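Local coordinates for protein 3-keto-5-aminohexanoate cleavage enzyme (Ralstonia eutropha, PDB 3C6C) that probably cleaves 3-keto-5-aminohexanoate or a related beta-keto acid with a divalent metal bound in a TIM barrel, at residues K23-C28 with G61-H66; A29-A34 with H68-K73; I45-I50 with K85-R90; E131-L136 with R174-L179; A144-T149 with R167-M172. One frame throughout, in Å; residues are numbered along the deposited sequence.

Interaction 1 (K23-C28 with G61-H66); sequences KVILTC and GASVAH. With NI (nickel (II) ion), chain B.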
# COMPACT_ATOMS: atom_id res chain seq x y z
N LYS A 23 4.50 23.43 9.08
CA LYS A 23 4.48 23.57 10.53
C LYS A 23 3.69 22.40 11.12
O LYS A 23 2.50 22.27 10.90
CB LYS A 23 3.85 24.89 10.97
CG LYS A 23 4.48 26.15 10.37
CD LYS A 23 5.65 26.65 11.14
N VAL A 24 4.40 21.58 11.87
CA VAL A 24 3.85 20.37 12.46
C VAL A 24 3.34 20.66 13.87
O VAL A 24 4.06 21.21 14.70
CB VAL A 24 4.94 19.27 12.54
CG1 VAL A 24 4.41 17.99 13.25
CG2 VAL A 24 5.52 19.00 11.16
N ILE A 25 2.08 20.33 14.12
CA ILE A 25 1.49 20.51 15.47
C ILE A 25 2.02 19.38 16.34
O ILE A 25 1.92 18.21 15.98
CB ILE A 25 -0.06 20.52 15.48
CG1 ILE A 25 -0.56 21.65 14.57
CG2 ILE A 25 -0.57 20.67 16.92
CD1 ILE A 25 -2.10 21.68 14.33
N LEU A 26 2.58 19.77 17.47
CA LEU A 26 3.09 18.80 18.46
C LEU A 26 2.33 18.98 19.76
O LEU A 26 2.31 20.08 20.38
CB LEU A 26 4.58 18.98 18.69
CG LEU A 26 5.39 17.98 19.61
CD1 LEU A 26 6.90 18.15 19.39
CD2 LEU A 26 5.06 18.10 21.12
N THR A 27 1.70 17.88 20.14
CA THR A 27 0.99 17.73 21.41
C THR A 27 1.85 16.93 22.39
O THR A 27 2.43 15.89 22.05
CB THR A 27 -0.36 17.04 21.24
OG1 THR A 27 -1.16 17.80 20.36
CG2 THR A 27 -1.11 16.87 22.61
N CYS A 28 1.96 17.46 23.59
CA CYS A 28 2.58 16.74 24.70
C CYS A 28 1.54 16.27 25.69
O CYS A 28 0.83 17.09 26.30
CB CYS A 28 3.63 17.56 25.40
SG CYS A 28 4.64 16.62 26.56
N GLY A 61 8.81 23.82 23.16
CA GLY A 61 8.21 24.06 21.85
C GLY A 61 6.88 23.39 21.52
O GLY A 61 6.39 23.47 20.40
N ALA A 62 6.26 22.75 22.50
CA ALA A 62 4.97 22.07 22.27
C ALA A 62 3.87 23.07 21.92
O ALA A 62 3.79 24.17 22.47
CB ALA A 62 4.57 21.20 23.47
N SER A 63 3.02 22.64 21.00
CA SER A 63 1.89 23.44 20.50
C SER A 63 0.67 23.32 21.41
O SER A 63 -0.09 24.28 21.59
CB SER A 63 1.47 23.00 19.09
OG SER A 63 2.58 22.64 18.26
N VAL A 64 0.49 22.11 21.91
CA VAL A 64 -0.68 21.67 22.66
C VAL A 64 -0.24 20.78 23.83
O VAL A 64 0.72 20.00 23.70
CB VAL A 64 -1.68 20.86 21.73
CG1 VAL A 64 -2.99 20.54 22.47
CG2 VAL A 64 -1.99 21.61 20.39
N ALA A 65 -0.96 20.89 24.94
CA ALA A 65 -0.82 20.00 26.11
C ALA A 65 -2.09 19.17 26.28
O ALA A 65 -3.19 19.73 26.41
CB ALA A 65 -0.54 20.79 27.40
N HIS A 66 -1.91 17.86 26.27
CA HIS A 66 -2.99 16.90 26.56
C HIS A 66 -2.90 16.48 28.02
O HIS A 66 -1.90 15.97 28.50
CB HIS A 66 -2.94 15.70 25.61
CG HIS A 66 -3.97 14.66 25.90
ND1 HIS A 66 -5.31 14.82 25.60
CD2 HIS A 66 -3.86 13.46 26.52
CE1 HIS A 66 -5.97 13.73 25.97
NE2 HIS A 66 -5.11 12.89 26.53
NI NI B . -5.25 10.70 27.07
O HOH W 1 -5.59 8.57 27.42
O HOH W 2 -7.30 10.72 26.60
O HOH W 3 -5.24 9.99 24.78

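Interaction 2 (A29-A34 with H68-K73); sequences AVTGNA and HVRDPK. With NI (nickel (II) ion), chain B.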
# COMPACT_ATOMS: atom_id res chain seq x y z
N ALA A 29 1.44 14.95 25.77
CA ALA A 29 0.53 14.23 26.67
C ALA A 29 1.30 14.00 27.96
O ALA A 29 2.11 13.11 28.06
CB ALA A 29 0.08 12.89 26.06
N VAL A 30 1.06 14.88 28.94
CA VAL A 30 2.00 15.07 30.04
C VAL A 30 1.97 14.01 31.16
O VAL A 30 2.98 13.85 31.87
CB VAL A 30 1.91 16.49 30.67
CG1 VAL A 30 2.37 17.56 29.65
CG2 VAL A 30 0.51 16.76 31.20
N THR A 31 0.87 13.28 31.33
CA THR A 31 0.84 12.30 32.45
C THR A 31 -0.03 11.06 32.22
O THR A 31 0.34 9.96 32.58
CB THR A 31 0.49 13.01 33.81
OG1 THR A 31 0.79 12.11 34.88
CG2 THR A 31 -0.98 13.50 33.89
N GLY A 32 -1.22 11.27 31.69
CA GLY A 32 -2.14 10.19 31.45
C GLY A 32 -2.69 9.60 32.73
O GLY A 32 -2.58 10.18 33.80
N ASN A 33 -3.26 8.41 32.59
CA ASN A 33 -3.87 7.71 33.74
C ASN A 33 -3.42 6.25 33.87
O ASN A 33 -3.93 5.52 34.70
CB ASN A 33 -5.39 7.82 33.72
CG ASN A 33 -5.91 9.14 34.37
OD1 ASN A 33 -6.81 9.77 33.83
ND2 ASN A 33 -5.29 9.57 35.47
N ALA A 34 -2.44 5.84 33.08
CA ALA A 34 -1.79 4.53 33.30
C ALA A 34 -1.17 4.52 34.71
O ALA A 34 -0.74 5.53 35.22
CB ALA A 34 -0.74 4.23 32.23
N HIS A 68 -4.55 14.90 31.63
CA HIS A 68 -5.32 14.08 32.57
C HIS A 68 -5.00 14.60 33.95
O HIS A 68 -4.03 15.32 34.17
CB HIS A 68 -4.87 12.61 32.57
CG HIS A 68 -5.27 11.83 31.36
ND1 HIS A 68 -6.09 10.73 31.43
CD2 HIS A 68 -4.89 11.94 30.07
CE1 HIS A 68 -6.25 10.23 30.22
NE2 HIS A 68 -5.53 10.95 29.37
N VAL A 69 -5.82 14.19 34.90
CA VAL A 69 -5.54 14.42 36.32
C VAL A 69 -5.46 13.08 37.03
O VAL A 69 -5.96 12.06 36.54
CB VAL A 69 -6.61 15.34 37.02
CG1 VAL A 69 -6.51 16.74 36.42
CG2 VAL A 69 -8.02 14.76 36.94
N ARG A 70 -4.74 13.09 38.15
CA ARG A 70 -4.52 11.91 38.96
C ARG A 70 -4.95 12.17 40.40
O ARG A 70 -4.96 13.32 40.88
CB ARG A 70 -3.03 11.52 38.93
CG ARG A 70 -2.56 10.93 37.60
CD ARG A 70 -1.04 10.62 37.62
NE ARG A 70 -0.63 10.07 36.33
CZ ARG A 70 -0.60 8.77 36.03
NH1 ARG A 70 -0.98 7.86 36.93
NH2 ARG A 70 -0.22 8.38 34.82
N ASP A 71 -5.31 11.11 41.10
CA ASP A 71 -5.59 11.25 42.53
C ASP A 71 -4.33 11.75 43.22
O ASP A 71 -3.33 11.04 43.20
CB ASP A 71 -6.01 9.91 43.14
CG ASP A 71 -6.28 10.01 44.64
OD1 ASP A 71 -5.51 10.66 45.39
OD2 ASP A 71 -7.29 9.44 45.06
N PRO A 72 -4.38 12.96 43.81
CA PRO A 72 -3.17 13.72 44.15
C PRO A 72 -2.42 13.00 45.21
O PRO A 72 -1.27 13.30 45.46
CB PRO A 72 -3.69 15.05 44.70
CG PRO A 72 -5.10 15.16 44.26
CD PRO A 72 -5.60 13.76 44.01
N LYS A 73 -3.12 12.05 45.80
CA LYS A 73 -2.54 11.21 46.82
C LYS A 73 -1.77 10.14 46.12
O LYS A 73 -0.52 10.17 46.04
CB LYS A 73 -3.61 10.49 47.67
CG LYS A 73 -4.20 11.30 48.82
CD LYS A 73 -5.36 10.54 49.47
CE LYS A 73 -6.12 11.41 50.47
NZ LYS A 73 -7.24 10.69 51.17
NI NI B . -5.25 10.70 27.07
O HOH W 4 -7.89 12.27 34.10
O HOH W 1 -5.59 8.57 27.42
O HOH W 2 -7.30 10.72 26.60
O HOH W 3 -5.24 9.99 24.78

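Interaction 3 (I45-I50 with K85-R90); sequences ITPAQI and KEVVDR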
# COMPACT_ATOMS: atom_id res chain seq x y z
N ILE A 45 1.99 14.22 39.22
CA ILE A 45 0.86 13.62 39.94
C ILE A 45 -0.18 14.65 40.40
O ILE A 45 -1.37 14.49 40.17
CB ILE A 45 1.33 12.83 41.18
CG1 ILE A 45 2.27 11.67 40.78
CG2 ILE A 45 0.11 12.29 41.99
CD1 ILE A 45 1.74 10.74 39.77
N THR A 46 0.31 15.65 41.11
CA THR A 46 -0.56 16.75 41.64
C THR A 46 -0.93 17.72 40.52
O THR A 46 -0.23 17.78 39.50
CB THR A 46 0.12 17.57 42.74
OG1 THR A 46 1.24 18.29 42.20
CG2 THR A 46 0.56 16.66 43.92
N PRO A 47 -2.02 18.50 40.69
CA PRO A 47 -2.31 19.46 39.65
C PRO A 47 -1.17 20.46 39.37
O PRO A 47 -0.97 20.89 38.23
CB PRO A 47 -3.58 20.16 40.19
CG PRO A 47 -4.28 19.04 40.92
CD PRO A 47 -3.16 18.33 41.62
N ALA A 48 -0.41 20.80 40.41
CA ALA A 48 0.69 21.75 40.28
C ALA A 48 1.78 21.11 39.41
O ALA A 48 2.36 21.76 38.54
CB ALA A 48 1.26 22.17 41.66
N GLN A 49 2.05 19.83 39.64
CA GLN A 49 3.10 19.11 38.89
C GLN A 49 2.68 18.96 37.43
O GLN A 49 3.49 19.05 36.48
CB GLN A 49 3.38 17.74 39.50
CG GLN A 49 4.14 17.82 40.81
CD GLN A 49 4.06 16.57 41.63
OE1 GLN A 49 3.25 15.69 41.36
NE2 GLN A 49 4.88 16.50 42.68
N ILE A 50 1.39 18.73 37.25
CA ILE A 50 0.82 18.51 35.90
C ILE A 50 0.85 19.81 35.10
O ILE A 50 1.25 19.83 33.96
CB ILE A 50 -0.60 17.90 35.98
CG1 ILE A 50 -0.52 16.48 36.55
CG2 ILE A 50 -1.29 17.89 34.62
CD1 ILE A 50 -1.83 15.83 36.93
N LYS A 85 -9.80 21.81 36.97
CA LYS A 85 -9.90 23.28 37.07
C LYS A 85 -8.61 23.88 37.63
O LYS A 85 -8.13 24.92 37.17
CB LYS A 85 -11.13 23.71 37.88
CG LYS A 85 -11.29 25.23 38.03
CD LYS A 85 -11.62 25.90 36.72
CE LYS A 85 -12.39 27.22 36.92
NZ LYS A 85 -11.68 28.23 37.74
N GLU A 86 -8.03 23.21 38.60
CA GLU A 86 -6.78 23.69 39.21
C GLU A 86 -5.66 23.66 38.17
O GLU A 86 -4.87 24.60 38.06
CB GLU A 86 -6.38 22.87 40.45
CG GLU A 86 -5.11 23.43 41.10
CD GLU A 86 -4.63 22.67 42.30
OE1 GLU A 86 -5.42 21.90 42.88
OE2 GLU A 86 -3.43 22.85 42.64
N VAL A 87 -5.62 22.59 37.39
CA VAL A 87 -4.56 22.47 36.38
C VAL A 87 -4.67 23.61 35.37
O VAL A 87 -3.70 24.30 35.08
CB VAL A 87 -4.54 21.11 35.62
CG1 VAL A 87 -3.57 21.20 34.39
CG2 VAL A 87 -4.12 19.95 36.57
N VAL A 88 -5.87 23.84 34.87
CA VAL A 88 -6.11 24.82 33.81
C VAL A 88 -5.86 26.24 34.34
O VAL A 88 -5.28 27.09 33.65
CB VAL A 88 -7.52 24.68 33.20
CG1 VAL A 88 -7.91 25.91 32.40
CG2 VAL A 88 -7.60 23.41 32.33
N ASP A 89 -6.26 26.45 35.59
CA ASP A 89 -6.06 27.75 36.25
C ASP A 89 -4.56 28.04 36.40
O ASP A 89 -4.10 29.15 36.15
CB ASP A 89 -6.76 27.84 37.60
CG ASP A 89 -8.28 27.96 37.48
OD1 ASP A 89 -8.79 28.17 36.35
OD2 ASP A 89 -8.97 27.83 38.53
N ARG A 90 -3.81 27.01 36.78
CA ARG A 90 -2.35 27.12 36.91
C ARG A 90 -1.65 27.40 35.58
O ARG A 90 -0.78 28.26 35.50
CB ARG A 90 -1.71 25.90 37.59
CG ARG A 90 -2.06 25.76 39.07
CD ARG A 90 -1.35 24.59 39.67
NE ARG A 90 -1.71 24.41 41.06
CZ ARG A 90 -1.06 25.01 42.07
NH1 ARG A 90 -0.05 25.82 41.81
NH2 ARG A 90 -1.42 24.81 43.31
O HOH W 5 -1.47 20.94 43.30

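Interaction 4 (E131-L136 with R174-L179); sequences ERVKHL and RRFQEL. With EDO (1,2-ethanediol), chain E.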
# COMPACT_ATOMS: atom_id res chain seq x y z
N GLU A 131 -22.43 13.98 33.11
CA GLU A 131 -21.35 13.89 34.09
C GLU A 131 -20.00 13.87 33.38
O GLU A 131 -19.03 14.48 33.82
CB GLU A 131 -21.48 12.67 34.99
CG GLU A 131 -20.72 12.91 36.28
CD GLU A 131 -20.65 11.71 37.18
OE1 GLU A 131 -21.49 10.78 37.06
OE2 GLU A 131 -19.73 11.69 38.02
N ARG A 132 -19.97 13.20 32.24
CA ARG A 132 -18.71 13.08 31.49
C ARG A 132 -18.15 14.45 31.10
O ARG A 132 -16.94 14.64 31.00
CB ARG A 132 -18.89 12.24 30.23
CG ARG A 132 -18.97 10.77 30.48
CD ARG A 132 -18.94 10.08 29.15
NE ARG A 132 -19.43 8.71 29.17
CZ ARG A 132 -19.23 7.87 28.16
NH1 ARG A 132 -18.56 8.31 27.09
NH2 ARG A 132 -19.70 6.62 28.20
N VAL A 133 -19.04 15.40 30.90
CA VAL A 133 -18.62 16.68 30.29
C VAL A 133 -18.50 17.79 31.33
O VAL A 133 -18.20 18.94 31.01
CB VAL A 133 -19.53 17.12 29.10
CG1 VAL A 133 -19.56 16.05 27.95
CG2 VAL A 133 -20.93 17.49 29.58
N LYS A 134 -18.73 17.43 32.59
CA LYS A 134 -18.75 18.44 33.68
C LYS A 134 -17.45 19.27 33.72
O LYS A 134 -17.46 20.50 33.79
CB LYS A 134 -19.03 17.76 35.03
CG LYS A 134 -18.87 18.65 36.22
CD LYS A 134 -19.69 19.93 36.09
CE LYS A 134 -19.68 20.76 37.41
NZ LYS A 134 -18.47 20.52 38.27
N HIS A 135 -16.32 18.59 33.64
CA HIS A 135 -15.01 19.28 33.69
C HIS A 135 -14.81 20.20 32.50
O HIS A 135 -14.15 21.24 32.59
CB HIS A 135 -13.85 18.29 33.86
CG HIS A 135 -13.62 17.40 32.69
ND1 HIS A 135 -14.57 16.49 32.24
CD2 HIS A 135 -12.55 17.25 31.87
CE1 HIS A 135 -14.08 15.84 31.20
NE2 HIS A 135 -12.86 16.28 30.96
N LEU A 136 -15.41 19.83 31.38
CA LEU A 136 -15.27 20.62 30.16
C LEU A 136 -16.06 21.93 30.30
O LEU A 136 -15.62 22.99 29.87
CB LEU A 136 -15.74 19.84 28.93
CG LEU A 136 -14.98 18.56 28.57
CD1 LEU A 136 -15.54 18.06 27.22
CD2 LEU A 136 -13.47 18.84 28.53
N ARG A 174 -22.24 16.79 20.17
CA ARG A 174 -23.18 17.93 20.25
C ARG A 174 -22.86 18.86 21.43
O ARG A 174 -22.87 20.10 21.27
CB ARG A 174 -24.64 17.47 20.28
CG ARG A 174 -25.59 18.64 20.06
CD ARG A 174 -27.05 18.21 19.96
NE ARG A 174 -27.34 17.31 18.82
CZ ARG A 174 -27.74 17.72 17.62
NH1 ARG A 174 -27.88 19.02 17.37
NH2 ARG A 174 -27.99 16.84 16.66
N ARG A 175 -22.53 18.28 22.58
CA ARG A 175 -22.18 19.07 23.75
C ARG A 175 -20.93 19.90 23.49
O ARG A 175 -20.84 21.08 23.88
CB ARG A 175 -22.02 18.22 25.03
CG ARG A 175 -23.33 17.81 25.63
CD ARG A 175 -24.16 19.06 26.03
NE ARG A 175 -23.66 19.72 27.25
CZ ARG A 175 -23.59 21.03 27.41
NH1 ARG A 175 -23.95 21.86 26.45
NH2 ARG A 175 -23.15 21.52 28.56
N PHE A 176 -19.96 19.30 22.82
CA PHE A 176 -18.70 19.99 22.52
C PHE A 176 -19.01 21.19 21.62
O PHE A 176 -18.45 22.27 21.80
CB PHE A 176 -17.68 19.10 21.78
CG PHE A 176 -16.96 18.06 22.65
CD1 PHE A 176 -17.56 17.42 23.73
CD2 PHE A 176 -15.67 17.70 22.32
CE1 PHE A 176 -16.86 16.46 24.48
CE2 PHE A 176 -14.98 16.74 23.05
CZ PHE A 176 -15.58 16.11 24.11
N GLN A 177 -19.90 20.98 20.66
CA GLN A 177 -20.26 22.06 19.72
C GLN A 177 -20.84 23.23 20.47
O GLN A 177 -20.47 24.38 20.28
CB GLN A 177 -21.30 21.62 18.70
CG GLN A 177 -20.74 20.79 17.59
CD GLN A 177 -21.83 20.39 16.61
OE1 GLN A 177 -22.78 19.70 16.99
NE2 GLN A 177 -21.69 20.81 15.36
N GLU A 178 -21.77 22.89 21.36
CA GLU A 178 -22.46 23.87 22.22
C GLU A 178 -21.50 24.67 23.10
O GLU A 178 -21.67 25.87 23.30
CB GLU A 178 -23.52 23.17 23.10
CG GLU A 178 -24.72 22.71 22.30
CD GLU A 178 -25.65 21.76 23.02
OE1 GLU A 178 -25.33 21.27 24.11
OE2 GLU A 178 -26.74 21.48 22.46
N LEU A 179 -20.50 23.98 23.61
CA LEU A 179 -19.51 24.55 24.55
C LEU A 179 -18.38 25.26 23.82
O LEU A 179 -17.55 25.94 24.42
CB LEU A 179 -18.89 23.45 25.43
CG LEU A 179 -19.81 22.87 26.53
CD1 LEU A 179 -19.17 21.61 27.12
CD2 LEU A 179 -20.16 23.91 27.61
C1 EDO E . -12.80 27.16 23.93
O1 EDO E . -12.26 28.33 24.54
C2 EDO E . -14.05 26.69 24.65
O2 EDO E . -15.05 27.72 24.61

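Interaction 5 (A144-T149 with R167-M172); sequences ASLDIT and RTLRAM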
# COMPACT_ATOMS: atom_id res chain seq x y z
N ALA A 144 -10.81 18.93 23.37
CA ALA A 144 -10.96 17.76 24.27
C ALA A 144 -10.97 16.47 23.47
O ALA A 144 -11.43 16.44 22.33
CB ALA A 144 -12.21 17.87 25.16
N SER A 145 -10.42 15.43 24.08
CA SER A 145 -10.27 14.11 23.43
C SER A 145 -11.50 13.23 23.61
O SER A 145 -12.01 13.04 24.73
CB SER A 145 -9.03 13.39 23.97
OG SER A 145 -7.87 14.18 23.76
N LEU A 146 -11.92 12.67 22.50
CA LEU A 146 -13.08 11.81 22.40
C LEU A 146 -12.71 10.53 21.66
O LEU A 146 -12.35 10.56 20.47
CB LEU A 146 -14.18 12.53 21.62
CG LEU A 146 -15.60 11.92 21.70
CD1 LEU A 146 -16.09 11.82 23.12
CD2 LEU A 146 -16.55 12.73 20.86
N ASP A 147 -12.78 9.43 22.39
CA ASP A 147 -12.42 8.12 21.88
C ASP A 147 -13.65 7.56 21.19
O ASP A 147 -14.60 7.13 21.83
CB ASP A 147 -11.99 7.15 23.00
CG ASP A 147 -10.64 7.49 23.63
OD1 ASP A 147 -10.00 8.45 23.18
OD2 ASP A 147 -10.26 6.82 24.59
N ILE A 148 -13.64 7.60 19.86
CA ILE A 148 -14.88 7.31 19.10
C ILE A 148 -15.00 5.86 18.73
O ILE A 148 -15.11 5.50 17.56
CB ILE A 148 -15.09 8.23 17.87
CG1 ILE A 148 -13.91 8.22 16.90
CG2 ILE A 148 -15.47 9.64 18.38
CD1 ILE A 148 -14.30 8.82 15.56
N THR A 149 -14.96 5.04 19.77
CA THR A 149 -14.80 3.59 19.65
C THR A 149 -15.39 2.82 20.81
O THR A 149 -15.46 3.32 21.92
CB THR A 149 -13.29 3.22 19.58
OG1 THR A 149 -13.14 1.90 19.04
CG2 THR A 149 -12.64 3.28 20.95
N ARG A 167 -24.57 6.45 20.11
CA ARG A 167 -25.61 7.34 20.67
C ARG A 167 -24.97 8.35 21.63
O ARG A 167 -25.19 9.57 21.58
CB ARG A 167 -26.65 6.49 21.42
CG ARG A 167 -27.76 7.26 22.07
CD ARG A 167 -28.79 6.30 22.72
NE ARG A 167 -28.16 5.44 23.72
CZ ARG A 167 -28.48 4.17 23.94
NH1 ARG A 167 -29.42 3.58 23.21
NH2 ARG A 167 -27.83 3.47 24.86
N THR A 168 -24.16 7.80 22.51
CA THR A 168 -23.39 8.62 23.45
C THR A 168 -22.38 9.53 22.76
O THR A 168 -22.21 10.68 23.14
CB THR A 168 -22.73 7.75 24.53
OG1 THR A 168 -23.77 7.29 25.39
CG2 THR A 168 -21.67 8.53 25.35
N LEU A 169 -21.74 9.02 21.71
CA LEU A 169 -20.75 9.80 20.98
C LEU A 169 -21.41 10.98 20.25
O LEU A 169 -20.86 12.10 20.19
CB LEU A 169 -19.97 8.91 19.99
CG LEU A 169 -19.00 7.91 20.64
CD1 LEU A 169 -18.44 6.97 19.57
CD2 LEU A 169 -17.90 8.61 21.45
N ARG A 170 -22.59 10.72 19.71
CA ARG A 170 -23.34 11.78 19.04
C ARG A 170 -23.69 12.89 20.04
O ARG A 170 -23.60 14.08 19.74
CB ARG A 170 -24.61 11.25 18.35
CG ARG A 170 -24.31 10.52 17.10
CD ARG A 170 -25.54 9.82 16.58
NE ARG A 170 -25.34 9.38 15.21
CZ ARG A 170 -25.29 8.11 14.83
NH1 ARG A 170 -25.48 7.14 15.72
NH2 ARG A 170 -25.08 7.82 13.56
N ALA A 171 -24.11 12.48 21.23
CA ALA A 171 -24.53 13.44 22.27
C ALA A 171 -23.34 14.27 22.76
O ALA A 171 -23.46 15.50 22.96
CB ALA A 171 -25.22 12.73 23.42
N MSE A 172 -22.20 13.60 22.90
CA MSE A 172 -20.93 14.22 23.33
C MSE A 172 -20.49 15.26 22.32
O MSE A 172 -20.12 16.38 22.66
CB MSE A 172 -19.81 13.18 23.43
CG MSE A 172 -19.96 12.15 24.55
SE MSE A 172 -19.85 12.95 26.32
CE MSE A 172 -17.94 13.16 26.46

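Interaction 1 (K23-C28 with G61-H66)
Leu26 O is gripped by two consecutive amides where the chain enters strand 64-70, Ser63 N at 2.7 Å from Leu26 O and Val64 N at 3.1 Å. The first comes in the plane of the carbonyl and the second is tilted out of it. Ser63 also answers in reverse: its OG, turned beside its own backbone N (chi1 -38°), accepts Leu26 N at 3.0 Å in a nearly straight bond of 169° and is held further by Ala301 O. Parallel pairing then continues with Cys28 N to Val64 O and His66 N to Cys28 O, each 2.8 Å. On one face of the sheet, Thr27 OG1 rests against Val64 CB, and Thr27 CG2 packs 3.7 Å from His66 CB. Ile25 CG2 meets Val64 CG2 obliquely on the same flank, while Leu26 CD2 touches Ala62 CB. Further along strand 64-70, His66 binds the nickel ion through NE2 at 2.3 Å. Gly61 closes helix 47-60 with a Schellman motif; that helix links strands 23-29 and 64-70 in a beta-alpha-beta unit. Helix 282-295 packs on Val24, Leu26 and Cys28, helix 303-310 on Lys23 and Ile25, and strand 264-266 pairs with strand 23-29.

Interaction 2 (A29-A34 with H68-K73)
Arg70 sets out with CG beside its backbone N (chi1 -71°) and then runs extended to NE, while Thr31 holds OG1 anti to its own N (chi1 -167°), and the two side chains slide past each other until nitrogen meets oxygen. Side-on, the guanidinium takes Thr31 with two nitrogens, NE to OG1 at 2.9 Å and NH2 to the carbonyl O at 2.8 Å. End-on, NH1 and NH2 both reach Ala34 O at 2.9 Å. All these acceptors lie near the guanidinium plane, which fixes its rotation, and Asn33 CA lies over one face. Gly75 O is a further partner of NH1, and Pro44 O of Thr31 OG1. Asn33 joins the two segments in another way: its ND2 gives an almost straight bond of 175° to Val69 O at 2.8 Å, and its OD1 accepts from His68 ND1 at 2.7 Å. That oxygen lies in the imidazole plane, although the donor stands well above the amide plane. A CH-pi contact puts Gly32 CA over the ring face, 3.7 Å from the His68 centroid. Held at ND1, the ring presents NE2 to the nickel ion at 2.3 Å. Asn33 is therefore a second-shell residue of the metal site formed by His66, His68 and Glu269, at the C-terminal ends of the barrel strands and the loops after them.

Interaction 3 (I45-I50 with K85-R90)
One face of the Arg90 guanidinium lies on Ala48, whose CB stands 3.6 Å above the plane over its centre, while Glu86 CD sits in plane at the edge. There NE and NH2 hold Glu86 OE2 side-on, at 2.8 Å from NE and 2.9 Å from NH2, and NE uses the anti lone pair of that oxygen. The salt bridge spans one turn of helix 81-92 and holds the flat group against the first turn of helix 47-60. Arg90 reaches it with an extended chain from CG to NE, its CD passing 3.5 Å from Ala48 CA. Glu86, with CG anti to its backbone N (chi1 -178°) and the rest stretched out, crosses Pro47 at about a right angle and brings CD to 3.4 Å from Pro47 CB. A water bridges the helices: it accepts from Ala48 N and donates to Glu86 OE2, which thus gathers three partners. On the buried side Val87 CG2 packs 3.7 Å from Pro47 CB and 4.0 Å from Ile50 CG2. Thr46 and Gln49 form a capping box: Thr46 OG1 accepts Gln49 N, and Gln49 OE1 accepts Thr46 N. With the N-terminus of one helix set against the outer helix that follows strand 64-70, the contact is lateral packing between successive helices around a beta/alpha barrel.

Interaction 4 (E131-L136 with R174-L179)
Leu136 CD1 presses against the Phe176 ring, 3.4 Å from CE1 and 3.7 Å from CZ, with the two side chains crossing obliquely. Val133 CG1 approaches the edge of the same ring near its plane, 4.4 Å from CE1, so that two aliphatic branches of one segment meet one aromatic side chain of the other. Beside this pair Leu136 CB lies 4.3 Å from Leu179 CD1, and Val133 CG2 reaches Arg175 NE at 4.2 Å. The first torsions of Leu136 and Phe176 both set CG beside the backbone N (chi1 -63° and -76°), which carries each group across the gap between the helices. A second shell positions Arg175. Leu179 CD1 lies over one face of the Arg175 guanidinium, and Arg175 NH1 donates to Glu178 OE1 at 2.8 Å in a salt bridge within helix 166-179. Arg175 NH2 also pairs with Glu137, tying that helix to helix 134-139. On the inner side Leu136 and Phe176 both touch Ala144 of strand 143-147, while Leu136 CD2 packs 3.5 Å above the plane of the His135 ring. With no hydrogen bond passing between the two segments, their direct hold is van der Waals contact of mostly buried, mainly apolar groups, and the Arg175 network, which reaches Glu178 and Glu137, probably adds some electrostatic attraction between the helices.

Interaction 5 (A144-T149 with R167-M172)
Strand 144-147 and helix 167-172 run nearly antiparallel, their axes 163° apart and 10.2 Å from each other at closest approach. Just past the strand, Ile148 is the centre of an inverse gamma turn, and its CA comes within 6.6 Å of Leu169 CA. Leu169 fills the space between the two backbones: CD1 lies 3.6 Å from Ile148 CA, and CD2 rests 3.6 Å from Asp147 O. The Ile148 and Leu169 side chains cross at about a right angle, with Ile148 CG2 4.0 Å from Leu169 CD2. Leu146, with CG anti to its N (chi1 -166°), points at the helix and sets CD1 4.0 Å from the CB of Met172, here selenomethionine, whose chain bends back at chi2 and chi3. Farther out, Arg167 and Arg170 form salt bridges to Glu117 and Glu159 of a second subunit, so the same helix serves the subunit interface. An outer helix packed by apolar side chains against a strand of the inner parallel sheet is the layering of a TIM barrel.

Overall arrangement
Interactions 1, 2 and 3 belong to the first part of the barrel and cross along the chain, whereas interactions 4 and 5 come later, with 5 nested inside the loop closed by 4. Strand 64-70 serves both 1 and 2, whose centres lie 18 Å apart, and each supplies one histidine to the nickel ion. Interaction 3 sits outside 2, centres 10 Å apart, where Ile45 packs on Arg70. Helix 166-179 is common to 4 and 5, also 10 Å apart, and Val133 meets Met172 between them. Interactions 1 and 5 reach the same sheet from opposite sides of the chain's centre and touch at His66 and Ser145. Strand pairing, helix packing and metal site are thereby joined in one barrel.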